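Long-range contacts in ABC-type transport system, sugar-family extracellular solute-binding protein (Peptoclostridium difficile 630, PDB 6HNI), which binds tyrosine between its two lobes as the substrate-binding lipoprotein of an ABC transport system, probably delivering it for uptake, and has adhesive properties: residues I158-T164 and V187-T193; D210-T216 and I236-E242; M224-S228 and P245-A250. The protein carries 1 engineered substitution. All blocks are in the same frame, centred on the assembly; numbering follows the deposited sequence.

Contact 1 (I158-T164 and V187-T193); sequences IGVMYNT and VVEKGIT
Strands 158-163 and 187-192 run parallel and in register, their axes 4.7 Å apart at closest and inclined by 18°. Pair I158 with V187 and continue one for one to N163 with I192. The backbone ladder alternates: V188 N to I158 O 2.9 Å, V160 N to V188 O 2.9 Å, K190 N to V160 O 2.8 Å, Y162 N to K190 O 3.2 Å, I192 N to Y162 O 2.9 Å and T164 N to I192 O 2.9 Å.

On the face carrying V160, Y162, V187 and E189, V160 (p) sets CG1 4.0 Å from V187 CG1. Y162 (chi1 67°) lays its ring over CA of G191, where a CB would run into T164 CG2; Y162 OH donates to E189 OE1 at 2.9 Å, with E189 in m, t. Helix 167-183 covers this face, and its K177 forms a salt bridge with E189 OE2. On the other face M161 (t, t, p) brings CG to 4.1 Å from CD1 of I192 (p, t), while K190 (t) carries its amine away. N163 (t) is fixed by S165 N on OD1 and by E166 on ND2, and a water joins that OD1 to T193 O.

The strands are joined through helix 167-183 as a beta-alpha-beta unit of a Rossmann-like lobe. With both carboxylate oxygens of E189 engaged, its charge is paired with K177 at the sheet edge.

Contact 2 (D210-T216 and I236-E242); sequences DVLYVPT and IPVIAAE. With TYR (tyrosine), chain B.
The loops past two neighbouring strands hold one ligand at its amino and hydroxyl groups: T216 OG1 accepts a hydrogen bond from the bound tyrosine's N at 2.9 Å, while the ligand's OH donates to E242 OE2 at a very short 2.5 Å. T216 is p, its OG1 also held by Q172; E242 (chi1 61°, chi2 91°) N-caps the next helix, OE1 to G244 N.

Strands 211-214 and 238-240 are parallel, axes 4.6 Å apart at closest and 20° apart in direction, pairing L212 with V238, Y213 with I239 and V214 with A240. Build L212 N to P237 O 3.0 Å, I239 N to L212 O 2.8 Å, V214 N to I239 O 2.8 Å and A241 N to V214 O 2.9 Å. V214 (t) sets CG2 3.6 Å from CG1 of V238 (t); Y213 (t) has OH 3.7 Å from A241 CB.

Such strand ends contribute to the inter-lobe binding site in periplasmic-binding-protein folds. Strand 157-163 flanks 211-214, and helix 224-233 packs on L212 and V238.

Contact 3 (M224-S228 and P245-A250); sequences MPIVS and PVEKGA. With EDO (1,2-ethanediol), chain F.
M224 and K248 give up the most surface, 74 and 60 Å², and S228 adds the polar tie. M224 opens helix 224-233 with its CA-to-CB bond directed toward 245-250. In the conformer given, one of two, its chi1 of -93° lies between wells, followed by chi2 and chi3 both m, and the curled chain spans the partner segment: M224 CG lies 3.6 Å from P245 CB, and M224 CE 4.0 Å from A250 CB. K248 (m, m, t, t) meets it with aliphatic carbon, K248 CB standing 3.7 Å from M224 CB, before its amine leads away; its carbonyl O comes to 3.6 Å from P225 CA.

Helix 243-247 finishes in a Schellman motif. G249, at phi 114° and psi 4°, is the C-prime residue, with A250 N bonded to P245 O at 2.8 Å and G249 N to V246 O at 3.1 Å. Any CB on G249 would be jammed against the carbonyl before it and would clash with S228 OG. The turn thereby brings G249 O to S228, whose OG (chi1 170°, t) donates to it at 2.7 Å. The CA atoms of S228 and G249 approach to 5.1 Å. P245 also touches the bound tyrosine, so the M224 packing lies directly behind a wall of the pocket. On the solvent side, I226 N donates to O1 of an ethanediol at 3.2 Å, probably a crystallisation additive.

In the fold
All three contacts belong to the lobe built on the parallel sheet ordered 186-192, 157-163, 211-214, 238-240. Contacts 1 and 2 lie 11 Å apart between centres and come in series along the chain; neighbouring strands 157-163 and 211-214 join them, with G159 probably hydrogen-bonded to V211 and Y213. Contact 3, 10 Å from contact 2 and 16 Å from contact 1, alternates with contact 2 along the chain: helix 224-233 precedes strand 238-240 and helix 243-247 follows it. V227 packs on both L212 and M161, and P245 on A240. Sheet and helices thus form one body that presents T216, E242 and P245 to the tyrosine.

Contact 1 (I158-T164 and V187-T193)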
loop_
_atom_site.group_PDB
_atom_site.type_symbol
_atom_site.label_atom_id
_atom_site.label_comp_id
_atom_site.label_asym_id
_atom_site.label_seq_id
_atom_site.Cartn_x
_atom_site.Cartn_y
_atom_site.Cartn_z
ATOM N N ILE A 158 9.059 -16.710 -10.426
ATOM C CA ILE A 158 8.288 -15.507 -10.057
ATOM C C ILE A 158 9.225 -14.298 -10.211
ATOM O O ILE A 158 10.277 -14.262 -9.585
ATOM C CB ILE A 158 7.803 -15.575 -8.584
ATOM C CG1 ILE A 158 6.947 -16.833 -8.377
ATOM C CG2 ILE A 158 7.029 -14.313 -8.217
ATOM C CD1 ILE A 158 6.705 -17.165 -6.931
ATOM N N GLY A 159 8.815 -13.306 -10.996
ATOM C CA GLY A 159 9.521 -12.044 -11.032
ATOM C C GLY A 159 8.970 -11.049 -10.003
ATOM O O GLY A 159 7.770 -11.088 -9.690
ATOM N N VAL A 160 9.834 -10.163 -9.587
ATOM C CA VAL A 160 9.402 -9.028 -8.717
ATOM C C VAL A 160 10.235 -7.806 -9.079
ATOM O O VAL A 160 11.471 -7.820 -8.989
ATOM C CB VAL A 160 9.507 -9.409 -7.235
ATOM C CG1 VAL A 160 10.889 -9.714 -6.744
ATOM C CG2 VAL A 160 8.925 -8.274 -6.407
ATOM N N MET A 161 9.555 -6.740 -9.487
ATOM C CA MET A 161 10.152 -5.422 -9.659
ATOM C C MET A 161 9.716 -4.542 -8.488
ATOM O O MET A 161 8.528 -4.545 -8.116
ATOM C CB MET A 161 9.761 -4.817 -11.026
ATOM C CG MET A 161 10.398 -3.491 -11.303
ATOM S SD MET A 161 10.299 -2.975 -13.030
ATOM C CE MET A 161 8.546 -2.738 -13.167
ATOM N N TYR A 162 10.663 -3.797 -7.942
ATOM C CA TYR A 162 10.355 -2.979 -6.740
ATOM C C TYR A 162 11.370 -1.864 -6.624
ATOM O O TYR A 162 12.469 -1.905 -7.226
ATOM C CB TYR A 162 10.401 -3.864 -5.539
ATOM C CG TYR A 162 11.734 -4.411 -5.172
ATOM C CD1 TYR A 162 12.305 -5.468 -5.906
ATOM C CD2 TYR A 162 12.477 -3.853 -4.154
ATOM C CE1 TYR A 162 13.544 -5.964 -5.571
ATOM C CE2 TYR A 162 13.721 -4.351 -3.817
ATOM C CZ TYR A 162 14.251 -5.422 -4.527
ATOM O OH TYR A 162 15.474 -5.906 -4.157
ATOM N N ASN A 163 11.059 -0.878 -5.814
ATOM C CA ASN A 163 11.899 0.273 -5.482
ATOM C C ASN A 163 12.852 -0.103 -4.366
ATOM O O ASN A 163 12.419 -0.313 -3.235
ATOM C CB ASN A 163 10.983 1.441 -5.040
ATOM C CG ASN A 163 11.720 2.752 -4.846
ATOM O OD1 ASN A 163 12.960 2.803 -4.891
ATOM N ND2 ASN A 163 10.953 3.817 -4.572
ATOM N N THR A 164 14.158 -0.115 -4.635
ATOM C CA THR A 164 15.126 -0.486 -3.624
ATOM C C THR A 164 15.216 0.528 -2.486
ATOM O O THR A 164 15.778 0.225 -1.451
ATOM C CB THR A 164 16.515 -0.717 -4.240
ATOM O OG1 THR A 164 16.937 0.473 -4.896
ATOM C CG2 THR A 164 16.462 -1.847 -5.246
ATOM N N VAL A 187 12.980 -16.965 -7.733
ATOM C CA VAL A 187 12.580 -15.561 -7.785
ATOM C C VAL A 187 13.619 -14.810 -8.612
ATOM O O VAL A 187 14.822 -14.981 -8.396
ATOM C CB VAL A 187 12.532 -14.929 -6.382
ATOM C CG1 VAL A 187 12.229 -13.425 -6.421
ATOM C CG2 VAL A 187 11.521 -15.673 -5.559
ATOM N N VAL A 188 13.160 -14.002 -9.544
ATOM C CA VAL A 188 14.017 -13.080 -10.296
ATOM C C VAL A 188 13.645 -11.646 -9.898
ATOM O O VAL A 188 12.494 -11.225 -10.098
ATOM C CB VAL A 188 13.819 -13.268 -11.807
ATOM C CG1 VAL A 188 14.718 -12.318 -12.562
ATOM C CG2 VAL A 188 14.106 -14.701 -12.210
ATOM N N GLU A 189 14.599 -10.940 -9.304
ATOM C CA GLU A 189 14.409 -9.579 -8.824
ATOM C C GLU A 189 14.847 -8.535 -9.810
ATOM O O GLU A 189 15.906 -8.730 -10.484
ATOM C CB GLU A 189 15.225 -9.308 -7.567
ATOM C CG GLU A 189 14.883 -10.133 -6.387
ATOM C CD GLU A 189 15.850 -9.854 -5.252
ATOM O OE1 GLU A 189 15.982 -8.688 -4.806
ATOM O OE2 GLU A 189 16.502 -10.803 -4.813
ATOM N N LYS A 190 14.086 -7.453 -9.896
ATOM C CA LYS A 190 14.517 -6.282 -10.638
ATOM C C LYS A 190 14.317 -5.051 -9.756
ATOM O O LYS A 190 13.225 -4.480 -9.660
ATOM C CB LYS A 190 13.784 -6.174 -11.968
ATOM C CG LYS A 190 14.218 -5.033 -12.865
ATOM C CD LYS A 190 15.672 -5.192 -13.284
ATOM C CE LYS A 190 16.105 -4.152 -14.328
ATOM N NZ LYS A 190 17.582 -4.031 -14.474
ATOM N N GLY A 191 15.377 -4.678 -9.062
ATOM C CA GLY A 191 15.395 -3.489 -8.260
ATOM C C GLY A 191 15.593 -2.249 -9.093
ATOM O O GLY A 191 16.559 -2.182 -9.881
ATOM N N ILE A 192 14.697 -1.273 -8.921
ATOM C CA ILE A 192 14.798 0.040 -9.567
ATOM C C ILE A 192 14.674 1.164 -8.529
ATOM O O ILE A 192 14.380 0.899 -7.353
ATOM C CB ILE A 192 13.722 0.182 -10.660
ATOM C CG1 ILE A 192 12.302 0.161 -10.032
ATOM C CG2 ILE A 192 13.913 -0.884 -11.759
ATOM C CD1 ILE A 192 11.222 0.550 -10.994
ATOM N N THR A 193 14.928 2.404 -8.943
ATOM C CA THR A 193 14.806 3.565 -8.062
ATOM C C THR A 193 14.034 4.712 -8.647
ATOM O O THR A 193 13.727 5.631 -7.897
ATOM C CB THR A 193 16.175 4.117 -7.605
ATOM O OG1 THR A 193 16.955 4.443 -8.740
ATOM C CG2 THR A 193 16.913 3.120 -6.763
HETATM O O HOH W 1 14.158 5.483 -5.192
#

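Contact 2 (D210-T216 and I236-E242)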
loop_
_atom_site.group_PDB
_atom_site.type_symbol
_atom_site.label_atom_id
_atom_site.label_comp_id
_atom_site.label_asym_id
_atom_site.label_seq_id
_atom_site.Cartn_x
_atom_site.Cartn_y
_atom_site.Cartn_z
ATOM N N ASP A 210 7.586 -16.662 -15.209
ATOM C CA ASP A 210 6.309 -17.225 -15.555
ATOM C C ASP A 210 5.157 -16.308 -15.065
ATOM O O ASP A 210 4.052 -16.339 -15.629
ATOM C CB ASP A 210 6.170 -18.606 -14.918
ATOM C CG ASP A 210 7.257 -19.610 -15.371
ATOM O OD1 ASP A 210 7.585 -19.610 -16.585
ATOM O OD2 ASP A 210 7.754 -20.413 -14.523
ATOM N N VAL A 211 5.421 -15.568 -13.977
ATOM C CA VAL A 211 4.418 -14.698 -13.331
ATOM C C VAL A 211 5.183 -13.557 -12.663
ATOM O O VAL A 211 6.323 -13.731 -12.240
ATOM C CB VAL A 211 3.599 -15.531 -12.314
ATOM C CG1 VAL A 211 4.456 -15.927 -11.112
ATOM C CG2 VAL A 211 2.354 -14.766 -11.818
ATOM N N LEU A 212 4.537 -12.388 -12.610
ATOM C CA LEU A 212 5.055 -11.208 -11.893
ATOM C C LEU A 212 4.247 -11.027 -10.611
ATOM O O LEU A 212 3.009 -11.111 -10.681
ATOM C CB LEU A 212 4.915 -9.983 -12.696
ATOM C CG LEU A 212 5.638 -8.766 -12.154
ATOM C CD1 LEU A 212 7.140 -8.819 -12.258
ATOM C CD2 LEU A 212 5.122 -7.514 -12.833
ATOM N N TYR A 213 4.955 -10.851 -9.516
ATOM C CA TYR A 213 4.285 -10.455 -8.230
ATOM C C TYR A 213 4.555 -8.979 -7.984
ATOM O O TYR A 213 5.703 -8.529 -8.032
ATOM C CB TYR A 213 4.825 -11.301 -7.104
ATOM C CG TYR A 213 4.164 -10.990 -5.752
ATOM C CD1 TYR A 213 2.916 -11.485 -5.446
ATOM C CD2 TYR A 213 4.776 -10.182 -4.797
ATOM C CE1 TYR A 213 2.305 -11.151 -4.221
ATOM C CE2 TYR A 213 4.160 -9.895 -3.587
ATOM C CZ TYR A 213 2.961 -10.438 -3.337
ATOM O OH TYR A 213 2.344 -10.097 -2.098
ATOM N N VAL A 214 3.490 -8.225 -7.684
ATOM C CA VAL A 214 3.620 -6.803 -7.381
ATOM C C VAL A 214 3.379 -6.591 -5.887
ATOM O O VAL A 214 2.209 -6.651 -5.426
ATOM C CB VAL A 214 2.711 -5.967 -8.263
ATOM C CG1 VAL A 214 2.806 -4.479 -7.914
ATOM C CG2 VAL A 214 3.023 -6.198 -9.751
ATOM N N PRO A 215 4.425 -6.335 -5.132
ATOM C CA PRO A 215 4.239 -5.995 -3.707
ATOM C C PRO A 215 3.584 -4.620 -3.590
ATOM O O PRO A 215 3.299 -3.945 -4.554
ATOM C CB PRO A 215 5.669 -5.964 -3.148
ATOM C CG PRO A 215 6.572 -6.033 -4.298
ATOM C CD PRO A 215 5.825 -6.098 -5.570
ATOM N N THR A 216 3.284 -4.261 -2.326
ATOM C CA THR A 216 2.803 -2.897 -2.053
ATOM C C THR A 216 3.940 -1.868 -2.044
ATOM O O THR A 216 4.433 -1.425 -1.030
ATOM C CB THR A 216 1.927 -2.832 -0.760
ATOM O OG1 THR A 216 2.682 -3.132 0.369
ATOM C CG2 THR A 216 0.723 -3.743 -0.932
ATOM N N ILE A 236 2.237 -12.630 -19.663
ATOM C CA ILE A 236 2.707 -12.841 -18.282
ATOM C C ILE A 236 1.587 -12.428 -17.327
ATOM O O ILE A 236 1.225 -11.246 -17.315
ATOM C CB ILE A 236 3.985 -12.010 -17.961
ATOM C CG1 ILE A 236 5.149 -12.341 -18.936
ATOM C CG2 ILE A 236 4.480 -12.256 -16.528
ATOM C CD1 ILE A 236 6.344 -11.411 -18.780
ATOM N N PRO A 237 1.050 -13.396 -16.535
ATOM C CA PRO A 237 0.075 -13.007 -15.464
ATOM C C PRO A 237 0.778 -12.194 -14.398
ATOM O O PRO A 237 1.901 -12.497 -13.972
ATOM C CB PRO A 237 -0.414 -14.344 -14.920
ATOM C CG PRO A 237 0.155 -15.418 -15.800
ATOM C CD PRO A 237 1.285 -14.856 -16.582
ATOM N N VAL A 238 0.095 -11.144 -13.968
ATOM C CA VAL A 238 0.570 -10.303 -12.873
ATOM C C VAL A 238 -0.386 -10.409 -11.634
ATOM O O VAL A 238 -1.566 -10.107 -11.762
ATOM C CB VAL A 238 0.631 -8.838 -13.327
ATOM C CG1 VAL A 238 1.160 -7.981 -12.225
ATOM C CG2 VAL A 238 1.520 -8.694 -14.572
ATOM N N ILE A 239 0.174 -10.909 -10.564
ATOM C CA ILE A 239 -0.552 -10.985 -9.267
ATOM C C ILE A 239 -0.049 -9.824 -8.462
ATOM O O ILE A 239 1.122 -9.688 -8.161
ATOM C CB ILE A 239 -0.248 -12.309 -8.558
ATOM C CG1 ILE A 239 -0.680 -13.517 -9.387
ATOM C CG2 ILE A 239 -0.892 -12.318 -7.187
ATOM C CD1 ILE A 239 -2.075 -13.503 -9.909
ATOM N N ALA A 240 -1.009 -9.010 -7.973
ATOM C CA ALA A 240 -0.655 -7.900 -7.085
ATOM C C ALA A 240 -1.079 -8.200 -5.662
ATOM O O ALA A 240 -2.017 -8.991 -5.435
ATOM C CB ALA A 240 -1.324 -6.617 -7.538
ATOM N N ALA A 241 -0.440 -7.526 -4.727
ATOM C CA ALA A 241 -0.768 -7.668 -3.292
ATOM C C ALA A 241 -2.128 -7.096 -2.903
ATOM O O ALA A 241 -2.674 -7.555 -1.904
ATOM C CB ALA A 241 0.308 -7.028 -2.463
ATOM N N GLU A 242 -2.655 -6.167 -3.676
ATOM C CA GLU A 242 -3.951 -5.526 -3.384
ATOM C C GLU A 242 -4.620 -5.071 -4.633
ATOM O O GLU A 242 -4.049 -5.247 -5.731
ATOM C CB GLU A 242 -3.786 -4.415 -2.346
ATOM C CG GLU A 242 -2.874 -3.259 -2.723
ATOM C CD GLU A 242 -3.558 -2.083 -3.404
ATOM O OE1 GLU A 242 -4.823 -1.980 -3.369
ATOM O OE2 GLU A 242 -2.830 -1.215 -3.969
HETATM N N TYR B . 2.512 -0.492 1.664
HETATM C CA TYR B . 2.983 0.771 1.067
HETATM C C TYR B . 3.849 1.515 2.072
HETATM O O TYR B . 4.197 2.658 1.802
HETATM C CB TYR B . 1.844 1.594 0.432
HETATM C CG TYR B . 1.222 0.911 -0.740
HETATM C CD1 TYR B . 1.983 0.725 -1.931
HETATM C CD2 TYR B . -0.032 0.378 -0.730
HETATM C CE1 TYR B . 1.453 0.027 -2.985
HETATM C CE2 TYR B . -0.580 -0.322 -1.783
HETATM C CZ TYR B . 0.195 -0.511 -2.951
HETATM O OH TYR B . -0.330 -1.219 -4.014
HETATM O OXT TYR B . 4.259 0.947 3.062
#

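Contact 3 (M224-S228 and P245-A250)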
loop_
_atom_site.group_PDB
_atom_site.type_symbol
_atom_site.label_atom_id
_atom_site.label_comp_id
_atom_site.label_asym_id
_atom_site.label_seq_id
_atom_site.Cartn_x
_atom_site.Cartn_y
_atom_site.Cartn_z
ATOM N N MET A 224 1.558 1.126 -12.807
ATOM C CA MET A 224 0.916 -0.146 -13.160
ATOM C C MET A 224 0.392 -0.231 -14.587
ATOM O O MET A 224 0.521 -1.258 -15.220
ATOM C CB MET A 224 -0.197 -0.527 -12.167
ATOM C CG MET A 224 0.326 -1.419 -11.062
ATOM S SD MET A 224 1.135 -2.981 -11.576
ATOM C CE MET A 224 0.084 -3.525 -12.931
ATOM N N PRO A 225 -0.198 0.862 -15.107
ATOM C CA PRO A 225 -0.678 0.741 -16.497
ATOM C C PRO A 225 0.427 0.377 -17.510
ATOM O O PRO A 225 0.134 -0.359 -18.463
ATOM C CB PRO A 225 -1.298 2.103 -16.763
ATOM C CG PRO A 225 -1.755 2.548 -15.375
ATOM C CD PRO A 225 -0.652 2.108 -14.466
ATOM N N ILE A 226 1.635 0.885 -17.309
ATOM C CA ILE A 226 2.797 0.506 -18.126
ATOM C C ILE A 226 3.175 -0.958 -17.915
ATOM O O ILE A 226 3.383 -1.718 -18.891
ATOM C CB ILE A 226 4.014 1.417 -17.834
ATOM C CG1 ILE A 226 3.703 2.859 -18.271
ATOM C CG2 ILE A 226 5.271 0.929 -18.599
ATOM C CD1 ILE A 226 4.710 3.899 -17.848
ATOM N N VAL A 227 3.291 -1.375 -16.659
ATOM C CA VAL A 227 3.628 -2.745 -16.334
ATOM C C VAL A 227 2.627 -3.706 -16.940
ATOM O O VAL A 227 3.021 -4.688 -17.610
ATOM C CB VAL A 227 3.761 -2.956 -14.819
ATOM C CG1 VAL A 227 3.909 -4.430 -14.469
ATOM C CG2 VAL A 227 4.898 -2.153 -14.263
ATOM N N SER A 228 1.353 -3.399 -16.784
ATOM C CA SER A 228 0.263 -4.201 -17.316
ATOM C C SER A 228 0.340 -4.361 -18.848
ATOM O O SER A 228 0.205 -5.467 -19.380
ATOM C CB SER A 228 -1.104 -3.586 -16.936
ATOM O OG SER A 228 -2.167 -4.224 -17.641
ATOM N N PRO A 245 -3.664 -2.124 -8.040
ATOM C CA PRO A 245 -3.006 -2.486 -9.323
ATOM C C PRO A 245 -3.879 -3.325 -10.226
ATOM O O PRO A 245 -3.704 -3.283 -11.434
ATOM C CB PRO A 245 -1.787 -3.265 -8.832
ATOM C CG PRO A 245 -1.434 -2.623 -7.517
ATOM C CD PRO A 245 -2.775 -2.323 -6.896
ATOM N N VAL A 246 -4.790 -4.125 -9.680
ATOM C CA VAL A 246 -5.733 -4.891 -10.486
ATOM C C VAL A 246 -6.646 -3.964 -11.272
ATOM O O VAL A 246 -6.837 -4.152 -12.483
ATOM C CB VAL A 246 -6.488 -5.942 -9.649
ATOM C CG1 VAL A 246 -7.530 -6.706 -10.452
ATOM C CG2 VAL A 246 -5.519 -6.872 -8.948
ATOM N N GLU A 247 -7.170 -2.927 -10.602
ATOM C CA GLU A 247 -7.961 -1.911 -11.290
ATOM C C GLU A 247 -7.160 -1.229 -12.402
ATOM O O GLU A 247 -7.731 -0.844 -13.434
ATOM C CB GLU A 247 -8.487 -0.823 -10.327
ATOM C CG GLU A 247 -9.408 -1.326 -9.221
ATOM C CD GLU A 247 -9.814 -0.233 -8.235
ATOM O OE1 GLU A 247 -9.189 0.865 -8.184
ATOM O OE2 GLU A 247 -10.779 -0.485 -7.492
ATOM N N LYS A 248 -5.826 -1.142 -12.214
ATOM C CA LYS A 248 -4.918 -0.502 -13.174
ATOM C C LYS A 248 -4.275 -1.499 -14.163
ATOM O O LYS A 248 -3.383 -1.100 -14.924
ATOM C CB LYS A 248 -3.808 0.290 -12.445
ATOM C CG LYS A 248 -4.283 1.443 -11.533
ATOM C CD LYS A 248 -4.900 2.603 -12.330
ATOM C CE LYS A 248 -5.445 3.741 -11.478
ATOM N NZ LYS A 248 -6.229 4.602 -12.405
ATOM N N GLY A 249 -4.733 -2.757 -14.202
ATOM C CA GLY A 249 -4.344 -3.705 -15.195
ATOM C C GLY A 249 -3.531 -4.918 -14.777
ATOM O O GLY A 249 -3.150 -5.688 -15.633
ATOM N N ALA A 250 -3.265 -5.137 -13.504
ATOM C CA ALA A 250 -2.819 -6.453 -13.044
ATOM C C ALA A 250 -3.968 -7.469 -13.219
ATOM O O ALA A 250 -5.137 -7.108 -13.291
ATOM C CB ALA A 250 -2.363 -6.405 -11.580
HETATM C C1 EDO F . 1.462 5.103 -15.921
HETATM O O1 EDO F . 1.702 3.742 -15.836
HETATM C C2 EDO F . 0.446 5.487 -16.975
HETATM O O2 EDO F . 1.086 5.652 -18.239
#